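Local coordinates for periplasmic binding protein (Pseudomonas aeruginosa, PDB 2R79) that binds heme in the periplasm and probably hands it on for uptake into the cell, at residues G143-I148 / R174-H179; G159-G164 / T178-K183; D165-R170 / D250-L255. All blocks are in the same frame, centred on the assembly; numbering follows the deposited sequence.

Contact 1. Residues G143-I148 / R174-H179; sequences GVLLVI and RNLATH
Strand 143-150 takes the short strand 174-175 alongside it in parallel, and Val-144 is the residue that does the gripping. Val-144 N donates to Arg-174 O at 2.8 Å, and Val-144 O receives Leu-176 N at 3.0 Å. Both donors lie in the plane of the carbonyl they meet, so one residue bonds to the two neighbours of its bridge partner Asn-175, the signature of parallel pairing.

The tight part is the Leu-176 side chain, whose isobutyl end lies directly on the Gly-143 backbone. Leu-176 CD1 rests on Gly-143 CA at 3.4 Å, and Leu-176 CD2 lies 3.4 Å from Gly-143 C. The torsions of Leu-176 (chi1 -96°, chi2 18°) are away from the usual staggered values, consistent with a leucine pressed against backbone. Leu-145 crosses it at about a right angle, bringing Leu-145 CD2 to 3.7 Å from Leu-176 CB.

The looser, solvent side belongs to Arg-174. Only its root stays close, with Arg-174 CB 4.2 Å from Gly-143 CA; the chain bends at chi2 and carries the guanidinium off. Past the two bridges the backbones diverge, and the Leu-146 backbone bonds to that of Ala-158 in strand 155-158.

The chemistry thus implies a short attachment at the sheet edge: two straight backbone bonds set the register, while leucine packing lines one flank.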
loop_
_atom_site.group_PDB
_atom_site.type_symbol
_atom_site.label_atom_id
_atom_site.label_comp_id
_atom_site.label_asym_id
_atom_site.label_seq_id
_atom_site.Cartn_x
_atom_site.Cartn_y
_atom_site.Cartn_z
ATOM N N GLY A 143 31.373 15.237 15.343
ATOM C CA GLY A 143 30.742 15.730 16.558
ATOM C C GLY A 143 29.240 15.716 16.316
ATOM O O GLY A 143 28.768 16.284 15.331
ATOM N N VAL A 144 28.481 15.084 17.206
ATOM C CA VAL A 144 27.038 14.973 17.019
ATOM C C VAL A 144 26.233 15.247 18.283
ATOM O O VAL A 144 26.758 15.192 19.394
ATOM C CB VAL A 144 26.687 13.541 16.511
ATOM C CG1 VAL A 144 25.178 13.368 16.351
ATOM C CG2 VAL A 144 27.398 13.276 15.187
ATOM N N LEU A 145 24.953 15.559 18.103
ATOM C CA LEU A 145 24.050 15.788 19.224
ATOM C C LEU A 145 22.848 14.860 19.054
ATOM O O LEU A 145 22.404 14.616 17.934
ATOM C CB LEU A 145 23.571 17.243 19.256
ATOM C CG LEU A 145 24.603 18.304 19.644
ATOM C CD1 LEU A 145 24.031 19.691 19.404
ATOM C CD2 LEU A 145 24.986 18.130 21.109
ATOM N N LEU A 146 22.345 14.334 20.166
ATOM C CA LEU A 146 21.172 13.454 20.173
ATOM C C LEU A 146 20.139 14.183 21.035
ATOM O O LEU A 146 20.408 14.506 22.190
ATOM C CB LEU A 146 21.530 12.105 20.811
ATOM C CG LEU A 146 20.582 10.901 20.985
ATOM C CD1 LEU A 146 19.185 11.340 21.329
ATOM C CD2 LEU A 146 20.577 10.073 19.739
ATOM N N VAL A 147 18.964 14.446 20.483
ATOM C CA VAL A 147 17.936 15.143 21.244
ATOM C C VAL A 147 16.633 14.367 21.317
ATOM O O VAL A 147 16.243 13.701 20.358
ATOM C CB VAL A 147 17.629 16.534 20.643
ATOM C CG1 VAL A 147 18.885 17.394 20.634
ATOM C CG2 VAL A 147 17.083 16.384 19.236
ATOM N N ILE A 148 15.973 14.442 22.468
ATOM C CA ILE A 148 14.693 13.783 22.643
ATOM C C ILE A 148 13.641 14.872 22.519
ATOM O O ILE A 148 13.689 15.875 23.228
ATOM C CB ILE A 148 14.546 13.135 24.024
ATOM C CG1 ILE A 148 15.687 12.144 24.272
ATOM C CG2 ILE A 148 13.204 12.417 24.094
ATOM C CD1 ILE A 148 15.817 11.070 23.206
ATOM N N ARG A 174 31.122 11.572 18.265
ATOM C CA ARG A 174 31.569 12.242 19.494
ATOM C C ARG A 174 30.393 13.056 20.011
ATOM O O ARG A 174 29.915 13.962 19.322
ATOM C CB ARG A 174 32.727 13.205 19.212
ATOM C CG ARG A 174 34.028 12.545 18.781
ATOM C CD ARG A 174 34.968 12.315 19.948
ATOM N NE ARG A 174 36.297 11.926 19.482
ATOM C CZ ARG A 174 36.658 10.684 19.160
ATOM N NH1 ARG A 174 35.789 9.683 19.253
ATOM N NH2 ARG A 174 37.892 10.446 18.731
ATOM N N ASN A 175 29.913 12.738 21.208
ATOM C CA ASN A 175 28.793 13.480 21.771
ATOM C C ASN A 175 29.319 14.865 22.151
ATOM O O ASN A 175 30.232 14.986 22.962
ATOM C CB ASN A 175 28.246 12.760 23.006
ATOM C CG ASN A 175 26.957 13.380 23.523
ATOM O OD1 ASN A 175 26.384 12.906 24.507
ATOM N ND2 ASN A 175 26.491 14.439 22.860
ATOM N N LEU A 176 28.746 15.897 21.543
ATOM C CA LEU A 176 29.152 17.274 21.786
ATOM C C LEU A 176 28.690 17.831 23.126
ATOM O O LEU A 176 29.213 18.837 23.592
ATOM C CB LEU A 176 28.629 18.162 20.660
ATOM C CG LEU A 176 29.550 18.491 19.484
ATOM C CD1 LEU A 176 30.710 17.525 19.398
ATOM C CD2 LEU A 176 28.731 18.491 18.217
ATOM N N ALA A 177 27.704 17.181 23.735
ATOM C CA ALA A 177 27.165 17.618 25.020
ATOM C C ALA A 177 28.081 17.143 26.137
ATOM O O ALA A 177 28.476 15.988 26.152
ATOM C CB ALA A 177 25.763 17.051 25.217
ATOM N N THR A 178 28.415 18.030 27.071
ATOM C CA THR A 178 29.296 17.654 28.164
ATOM C C THR A 178 28.582 17.506 29.495
ATOM O O THR A 178 29.188 17.090 30.473
ATOM C CB THR A 178 30.468 18.660 28.325
ATOM O OG1 THR A 178 29.964 19.955 28.682
ATOM C CG2 THR A 178 31.255 18.762 27.017
ATOM N N HIS A 179 27.299 17.842 29.543
ATOM C CA HIS A 179 26.552 17.699 30.786
ATOM C C HIS A 179 26.234 16.226 31.063
ATOM O O HIS A 179 26.500 15.349 30.239
ATOM C CB HIS A 179 25.240 18.480 30.732
ATOM C CG HIS A 179 24.303 18.012 29.663
ATOM N ND1 HIS A 179 24.344 18.493 28.372
ATOM C CD2 HIS A 179 23.308 17.093 29.689
ATOM C CE1 HIS A 179 23.413 17.895 27.651
ATOM N NE2 HIS A 179 22.771 17.040 28.427
#

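Contact 2. Residues G159-G164 / T178-K183; sequences GRNTGG and THEGYK. With HEM (protoporphyrin IX containing Fe), chain D; SO4 (sulfate ion), chain B.
Tyr-182 lays its ring between a threonine methyl and the heme. Thr-162 CG2 sits 3.6 Å above one face, offset toward the rim in a CH-pi contact, and the heme vinyl carbon CBC approaches the opposite face, 3.4 Å from Tyr-182 CE1. Tyr-182 OH accepts a hydrogen bond from Gly-164 N at 3.2 Å. A water lies 2.6 Å from Tyr-182 OH. Placed at the start of helix 163-170, this hydroxyl may be polarised by the helix end.

Two hydrogen bonds fix the Thr-162 hydroxyl. With chi1 at 59°, Thr-162 OG1 is tucked between backbone N and carbonyl carbon; it donates to Gly-159 O at 2.7 Å and accepts a hydrogen bond from Asp-165 N, as the N-cap of helix 163-170.

Behind the ring the backbones knit together around a single bridge of Arg-160 with Glu-180. Arg-160 N bonds to His-179 O, and Gly-181 N returns an almost straight bond (175°) to Arg-160 O. Gly-159 N reaches Gly-181 O from 36° above the carbonyl plane. Gly-159 CA lies over one face of the His-179 ring in a CH-pi contact, 3.8 Å from the ring centroid, while His-179 NE2 bonds to Val-157 O.

At the outer rim, Asn-161 ND2 donates to Glu-180 OE2 from above the carboxylate plane, a hydrogen bond modelled unusually short at 2.4 Å. The salt bridge from Arg-160 NE is long.

The bridged loops lie between the antiparallel strands 155-158 and 182-183 and the start of helix 163-170.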
loop_
_atom_site.group_PDB
_atom_site.type_symbol
_atom_site.label_atom_id
_atom_site.label_comp_id
_atom_site.label_asym_id
_atom_site.label_seq_id
_atom_site.Cartn_x
_atom_site.Cartn_y
_atom_site.Cartn_z
ATOM N N GLY A 159 23.131 13.833 27.437
ATOM C CA GLY A 159 24.468 14.090 27.914
ATOM C C GLY A 159 25.136 12.780 28.258
ATOM O O GLY A 159 24.681 11.711 27.840
ATOM N N ARG A 160 26.208 12.869 29.033
ATOM C CA ARG A 160 26.966 11.710 29.450
ATOM C C ARG A 160 26.145 10.767 30.324
ATOM O O ARG A 160 25.287 11.199 31.087
ATOM C CB ARG A 160 28.212 12.159 30.213
ATOM C CG ARG A 160 29.148 13.093 29.436
ATOM C CD ARG A 160 30.598 12.761 29.764
ATOM N NE ARG A 160 30.728 12.377 31.170
ATOM C CZ ARG A 160 31.719 11.646 31.669
ATOM N NH1 ARG A 160 32.694 11.208 30.879
ATOM N NH2 ARG A 160 31.721 11.334 32.958
ATOM N N ASN A 161 26.423 9.473 30.201
ATOM C CA ASN A 161 25.730 8.450 30.977
ATOM C C ASN A 161 24.239 8.279 30.676
ATOM O O ASN A 161 23.420 8.096 31.579
ATOM C CB ASN A 161 25.953 8.701 32.467
ATOM C CG ASN A 161 27.395 8.448 32.881
ATOM O OD1 ASN A 161 27.935 7.364 32.653
ATOM N ND2 ASN A 161 28.023 9.448 33.486
ATOM N N THR A 162 23.893 8.334 29.395
ATOM C CA THR A 162 22.513 8.154 28.956
ATOM C C THR A 162 22.553 7.156 27.816
ATOM O O THR A 162 23.607 6.938 27.224
ATOM C CB THR A 162 21.883 9.465 28.417
ATOM O OG1 THR A 162 22.659 9.954 27.315
ATOM C CG2 THR A 162 21.810 10.517 29.503
ATOM N N GLY A 163 21.409 6.551 27.509
ATOM C CA GLY A 163 21.356 5.608 26.411
ATOM C C GLY A 163 21.696 6.320 25.113
ATOM O O GLY A 163 22.314 5.741 24.221
ATOM N N GLY A 164 21.295 7.585 25.005
ATOM C CA GLY A 164 21.591 8.351 23.806
ATOM C C GLY A 164 23.086 8.514 23.598
ATOM O O GLY A 164 23.584 8.388 22.478
ATOM N N THR A 178 28.415 18.030 27.071
ATOM C CA THR A 178 29.296 17.654 28.164
ATOM C C THR A 178 28.582 17.506 29.495
ATOM O O THR A 178 29.188 17.090 30.473
ATOM C CB THR A 178 30.468 18.660 28.325
ATOM O OG1 THR A 178 29.964 19.955 28.682
ATOM C CG2 THR A 178 31.255 18.762 27.017
ATOM N N HIS A 179 27.299 17.842 29.543
ATOM C CA HIS A 179 26.552 17.699 30.786
ATOM C C HIS A 179 26.234 16.226 31.063
ATOM O O HIS A 179 26.500 15.349 30.239
ATOM C CB HIS A 179 25.240 18.480 30.732
ATOM C CG HIS A 179 24.303 18.012 29.663
ATOM N ND1 HIS A 179 24.344 18.493 28.372
ATOM C CD2 HIS A 179 23.308 17.093 29.689
ATOM C CE1 HIS A 179 23.413 17.895 27.651
ATOM N NE2 HIS A 179 22.771 17.040 28.427
ATOM N N GLU A 180 25.635 15.984 32.222
ATOM C CA GLU A 180 25.252 14.653 32.677
ATOM C C GLU A 180 23.743 14.473 32.525
ATOM O O GLU A 180 22.976 15.378 32.847
ATOM C CB GLU A 180 25.623 14.503 34.153
ATOM C CG GLU A 180 26.237 13.177 34.528
ATOM C CD GLU A 180 27.559 12.943 33.827
ATOM O OE1 GLU A 180 28.430 13.840 33.856
ATOM O OE2 GLU A 180 27.727 11.855 33.245
ATOM N N GLY A 181 23.329 13.305 32.034
ATOM C CA GLY A 181 21.914 13.000 31.869
ATOM C C GLY A 181 21.209 13.726 30.734
ATOM O O GLY A 181 21.849 14.273 29.837
ATOM N N TYR A 182 19.883 13.708 30.764
ATOM C CA TYR A 182 19.086 14.390 29.754
ATOM C C TYR A 182 18.696 15.739 30.321
ATOM O O TYR A 182 18.040 15.812 31.360
ATOM C CB TYR A 182 17.814 13.605 29.418
ATOM C CG TYR A 182 18.050 12.347 28.621
ATOM C CD1 TYR A 182 18.118 11.097 29.242
ATOM C CD2 TYR A 182 18.208 12.406 27.237
ATOM C CE1 TYR A 182 18.339 9.926 28.495
ATOM C CE2 TYR A 182 18.433 11.246 26.481
ATOM C CZ TYR A 182 18.497 10.018 27.115
ATOM O OH TYR A 182 18.738 8.894 26.364
ATOM N N LYS A 183 19.095 16.810 29.649
ATOM C CA LYS A 183 18.767 18.135 30.137
ATOM C C LYS A 183 18.390 19.097 29.026
ATOM O O LYS A 183 18.834 18.953 27.888
ATOM C CB LYS A 183 19.942 18.704 30.932
ATOM C CG LYS A 183 20.278 17.889 32.167
ATOM C CD LYS A 183 20.708 18.791 33.313
ATOM C CE LYS A 183 20.743 18.038 34.635
ATOM N NZ LYS A 183 20.954 18.974 35.781
HETATM C CHA HEM D . 6.859 11.988 30.155
HETATM C CHB HEM D . 5.417 8.962 26.549
HETATM C CHC HEM D . 10.066 8.064 25.477
HETATM C CHD HEM D . 11.520 10.985 29.099
HETATM C C1A HEM D . 6.037 11.238 29.269
HETATM C C2A HEM D . 4.582 11.281 29.197
HETATM C C3A HEM D . 4.197 10.412 28.212
HETATM C C4A HEM D . 5.399 9.858 27.641
HETATM C CMA HEM D . 2.766 10.041 27.812
HETATM C CAA HEM D . 3.609 12.127 30.018
HETATM C CBA HEM D . 3.359 13.519 29.441
HETATM C CGA HEM D . 4.568 14.431 29.563
HETATM O O1A HEM D . 4.931 14.800 30.705
HETATM O O2A HEM D . 5.163 14.776 28.516
HETATM C C1B HEM D . 6.558 8.379 25.989
HETATM C C2B HEM D . 6.565 7.467 24.854
HETATM C C3B HEM D . 7.879 7.219 24.541
HETATM C C4B HEM D . 8.669 7.969 25.501
HETATM C CMB HEM D . 5.331 6.833 24.186
HETATM C CAB HEM D . 8.381 6.381 23.544
HETATM C CBB HEM D . 7.912 6.326 22.270
HETATM C C1C HEM D . 10.862 8.777 26.385
HETATM C C2C HEM D . 12.304 8.877 26.304
HETATM C C3C HEM D . 12.723 9.730 27.271
HETATM C C4C HEM D . 11.529 10.090 28.021
HETATM C CMC HEM D . 13.213 8.142 25.329
HETATM C CAC HEM D . 13.995 10.297 27.358
HETATM C CBC HEM D . 14.943 9.897 28.239
HETATM C C1D HEM D . 10.376 11.477 29.721
HETATM C C2D HEM D . 10.416 12.462 30.772
HETATM C C3D HEM D . 9.134 12.727 31.105
HETATM C C4D HEM D . 8.272 11.949 30.210
HETATM C CMD HEM D . 11.659 13.080 31.409
HETATM C CAD HEM D . 8.771 13.593 32.311
HETATM C CBD HEM D . 8.091 12.883 33.481
HETATM C CGD HEM D . 8.981 11.858 34.185
HETATM O O1D HEM D . 8.509 11.255 35.176
HETATM O O2D HEM D . 10.143 11.654 33.761
HETATM N NA HEM D . 6.529 10.331 28.318
HETATM N NB HEM D . 7.857 8.645 26.422
HETATM N NC HEM D . 10.381 9.516 27.457
HETATM N ND HEM D . 9.060 11.146 29.380
HETATM FE FE HEM D . 8.445 9.775 28.024
HETATM S S SO4 B . 24.981 19.010 34.772
HETATM O O1 SO4 B . 25.477 19.927 33.713
HETATM O O2 SO4 B . 24.742 19.351 36.208
HETATM O O3 SO4 B . 24.210 17.845 34.189
HETATM O O4 SO4 B . 23.676 19.737 34.628
HETATM O O HOH W 1 18.011 6.709 27.527
#

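Contact 3. Residues D165-R170 / D250-L255; sequences DWVLNR and DGLAAL. With SO4 (sulfate ion), chain C.
Helix-on-helix packing in the C-terminal lobe is the setting here: helix 163-170 meets helix 248-259 beside the long helix 111-135, which as in related Peripla_BP_2 proteins probably spans the two lobes. The local axes pass 9.7 Å apart with their N-to-C directions 57° from each other, and no hydrogen bond joins the segments, so apolar side chains do the work.

Leu-252 is the chief of these. Its branched end settles among Trp-166, Val-167 and Arg-170: Leu-252 CD2 lies 3.6 Å from Val-167 O and 3.7 Å from Arg-170 CB, while Leu-252 CD1 turns to the far end of the indole, 4.2 Å from Trp-166 CZ3. One turn on, Leu-255 points toward helix 163-170 and crosses Val-167 at about a right angle. Here the methyls meet tip to tip, Leu-255 CD1 being 3.4 Å from Val-167 CG1, the tightest point of the interface. Leu-125 of helix 111-135 touches Trp-166, Arg-170 and Leu-252, closing the junction as a three-helix core.

At the NE1 edge of the indole the chemistry turns polar. Trp-166 swings out with CG anti to its backbone N (chi1 -172°), and Arg-170 CG lies 3.5 Å above the centre of the ring, holding the aromatic group flat against an aliphatic stem. A sulfate, probably from the crystallisation liquor and bonded also by Leu-94 N, bridges the two: Arg-170 NH2 reaches sulfate O3 at 2.7 Å, and Trp-166 NE1 gives sulfate O4 a 2.8 Å bond with 163° at the hydrogen.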
loop_
_atom_site.group_PDB
_atom_site.type_symbol
_atom_site.label_atom_id
_atom_site.label_comp_id
_atom_site.label_asym_id
_atom_site.label_seq_id
_atom_site.Cartn_x
_atom_site.Cartn_y
_atom_site.Cartn_z
ATOM N N ASP A 165 23.809 8.794 24.680
ATOM C CA ASP A 165 25.262 8.964 24.620
ATOM C C ASP A 165 25.933 7.646 24.240
ATOM O O ASP A 165 26.860 7.617 23.437
ATOM C CB ASP A 165 25.802 9.436 25.976
ATOM C CG ASP A 165 27.318 9.557 25.989
ATOM O OD1 ASP A 165 27.851 10.424 25.270
ATOM O OD2 ASP A 165 27.982 8.783 26.716
ATOM N N TRP A 166 25.453 6.558 24.835
ATOM C CA TRP A 166 25.984 5.228 24.564
ATOM C C TRP A 166 25.822 4.932 23.073
ATOM O O TRP A 166 26.746 4.441 22.416
ATOM C CB TRP A 166 25.214 4.195 25.375
ATOM C CG TRP A 166 25.780 2.820 25.322
ATOM C CD1 TRP A 166 26.663 2.257 26.207
ATOM C CD2 TRP A 166 25.469 1.803 24.364
ATOM N NE1 TRP A 166 26.908 0.953 25.863
ATOM C CE2 TRP A 166 26.190 0.644 24.737
ATOM C CE3 TRP A 166 24.649 1.753 23.226
ATOM C CZ2 TRP A 166 26.114 -0.553 24.016
ATOM C CZ3 TRP A 166 24.573 0.560 22.507
ATOM C CH2 TRP A 166 25.302 -0.575 22.908
ATOM N N VAL A 167 24.645 5.235 22.540
ATOM C CA VAL A 167 24.374 5.002 21.131
ATOM C C VAL A 167 25.253 5.850 20.211
ATOM O O VAL A 167 25.720 5.370 19.176
ATOM C CB VAL A 167 22.880 5.252 20.806
ATOM C CG1 VAL A 167 22.673 5.365 19.297
ATOM C CG2 VAL A 167 22.045 4.101 21.352
ATOM N N LEU A 168 25.491 7.105 20.579
ATOM C CA LEU A 168 26.327 7.956 19.743
ATOM C C LEU A 168 27.762 7.444 19.747
ATOM O O LEU A 168 28.406 7.368 18.700
ATOM C CB LEU A 168 26.285 9.412 20.232
ATOM C CG LEU A 168 24.982 10.197 20.035
ATOM C CD1 LEU A 168 25.143 11.628 20.580
ATOM C CD2 LEU A 168 24.628 10.238 18.557
ATOM N N ASN A 169 28.261 7.089 20.923
ATOM C CA ASN A 169 29.625 6.588 21.025
ATOM C C ASN A 169 29.808 5.274 20.288
ATOM O O ASN A 169 30.744 5.118 19.510
ATOM C CB ASN A 169 30.037 6.419 22.492
ATOM C CG ASN A 169 30.258 7.755 23.189
ATOM O OD1 ASN A 169 30.998 8.611 22.692
ATOM N ND2 ASN A 169 29.619 7.942 24.344
ATOM N N ARG A 170 28.903 4.331 20.519
ATOM C CA ARG A 170 28.995 3.037 19.869
ATOM C C ARG A 170 28.847 3.119 18.362
ATOM O O ARG A 170 29.280 2.216 17.656
ATOM C CB ARG A 170 27.954 2.088 20.449
ATOM C CG ARG A 170 28.247 1.679 21.881
ATOM C CD ARG A 170 29.367 0.678 21.928
ATOM N NE ARG A 170 29.640 0.233 23.286
ATOM C CZ ARG A 170 30.346 -0.857 23.576
ATOM N NH1 ARG A 170 30.841 -1.609 22.598
ATOM N NH2 ARG A 170 30.561 -1.197 24.839
ATOM N N ASP A 250 21.349 -3.283 15.239
ATOM C CA ASP A 250 20.905 -2.906 13.900
ATOM C C ASP A 250 20.845 -1.390 13.830
ATOM O O ASP A 250 21.141 -0.801 12.795
ATOM C CB ASP A 250 19.528 -3.489 13.581
ATOM C CG ASP A 250 19.546 -5.004 13.475
ATOM O OD1 ASP A 250 20.366 -5.545 12.701
ATOM O OD2 ASP A 250 18.733 -5.656 14.165
ATOM N N GLY A 251 20.471 -0.768 14.945
ATOM C CA GLY A 251 20.393 0.681 15.006
ATOM C C GLY A 251 21.766 1.312 14.837
ATOM O O GLY A 251 21.916 2.306 14.132
ATOM N N LEU A 252 22.773 0.727 15.478
ATOM C CA LEU A 252 24.137 1.232 15.374
ATOM C C LEU A 252 24.663 1.131 13.942
ATOM O O LEU A 252 25.413 2.003 13.484
ATOM C CB LEU A 252 25.068 0.456 16.312
ATOM C CG LEU A 252 24.803 0.546 17.821
ATOM C CD1 LEU A 252 25.779 -0.343 18.548
ATOM C CD2 LEU A 252 24.940 1.976 18.307
ATOM N N ALA A 253 24.264 0.079 13.230
ATOM C CA ALA A 253 24.723 -0.118 11.857
ATOM C C ALA A 253 24.218 0.987 10.952
ATOM O O ALA A 253 24.940 1.475 10.090
ATOM C CB ALA A 253 24.262 -1.476 11.325
ATOM N N ALA A 254 22.967 1.378 11.149
ATOM C CA ALA A 254 22.371 2.431 10.348
ATOM C C ALA A 254 23.014 3.777 10.686
ATOM O O ALA A 254 23.406 4.521 9.787
ATOM C CB ALA A 254 20.868 2.480 10.592
ATOM N N LEU A 255 23.132 4.087 11.975
ATOM C CA LEU A 255 23.743 5.350 12.389
ATOM C C LEU A 255 25.192 5.495 11.939
ATOM O O LEU A 255 25.575 6.531 11.394
ATOM C CB LEU A 255 23.683 5.512 13.912
ATOM C CG LEU A 255 22.377 6.043 14.492
ATOM C CD1 LEU A 255 22.421 5.949 15.997
ATOM C CD2 LEU A 255 22.162 7.484 14.050
HETATM S S SO4 C . 29.779 0.073 28.276
HETATM O O1 SO4 C . 30.246 -0.791 29.409
HETATM O O2 SO4 C . 29.527 1.490 28.719
HETATM O O3 SO4 C . 30.855 0.023 27.238
HETATM O O4 SO4 C . 28.534 -0.468 27.649
#

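How the contacts relate
From the N terminus, residues 143-148 come first, and contact 1 closes a loop of 25 residues when the chain returns at 174-179. Contact 2 starts inside that loop, at 159-164, and closes at 178-183, overlapping the end of contact 1 in Thr-178 and His-179; the two loops end on the same stretch of chain. Contact 3 begins directly afterwards at 165-170 but closes only after 79 residues, so it crosses both. Helix 163-170 is the common piece: its start serves contact 2, its body contact 3, and Leu-168 packs on Val-144 and Leu-146 of contact 1. Together they tie sheet edge, heme-facing loop and C-terminal helix into one lobe.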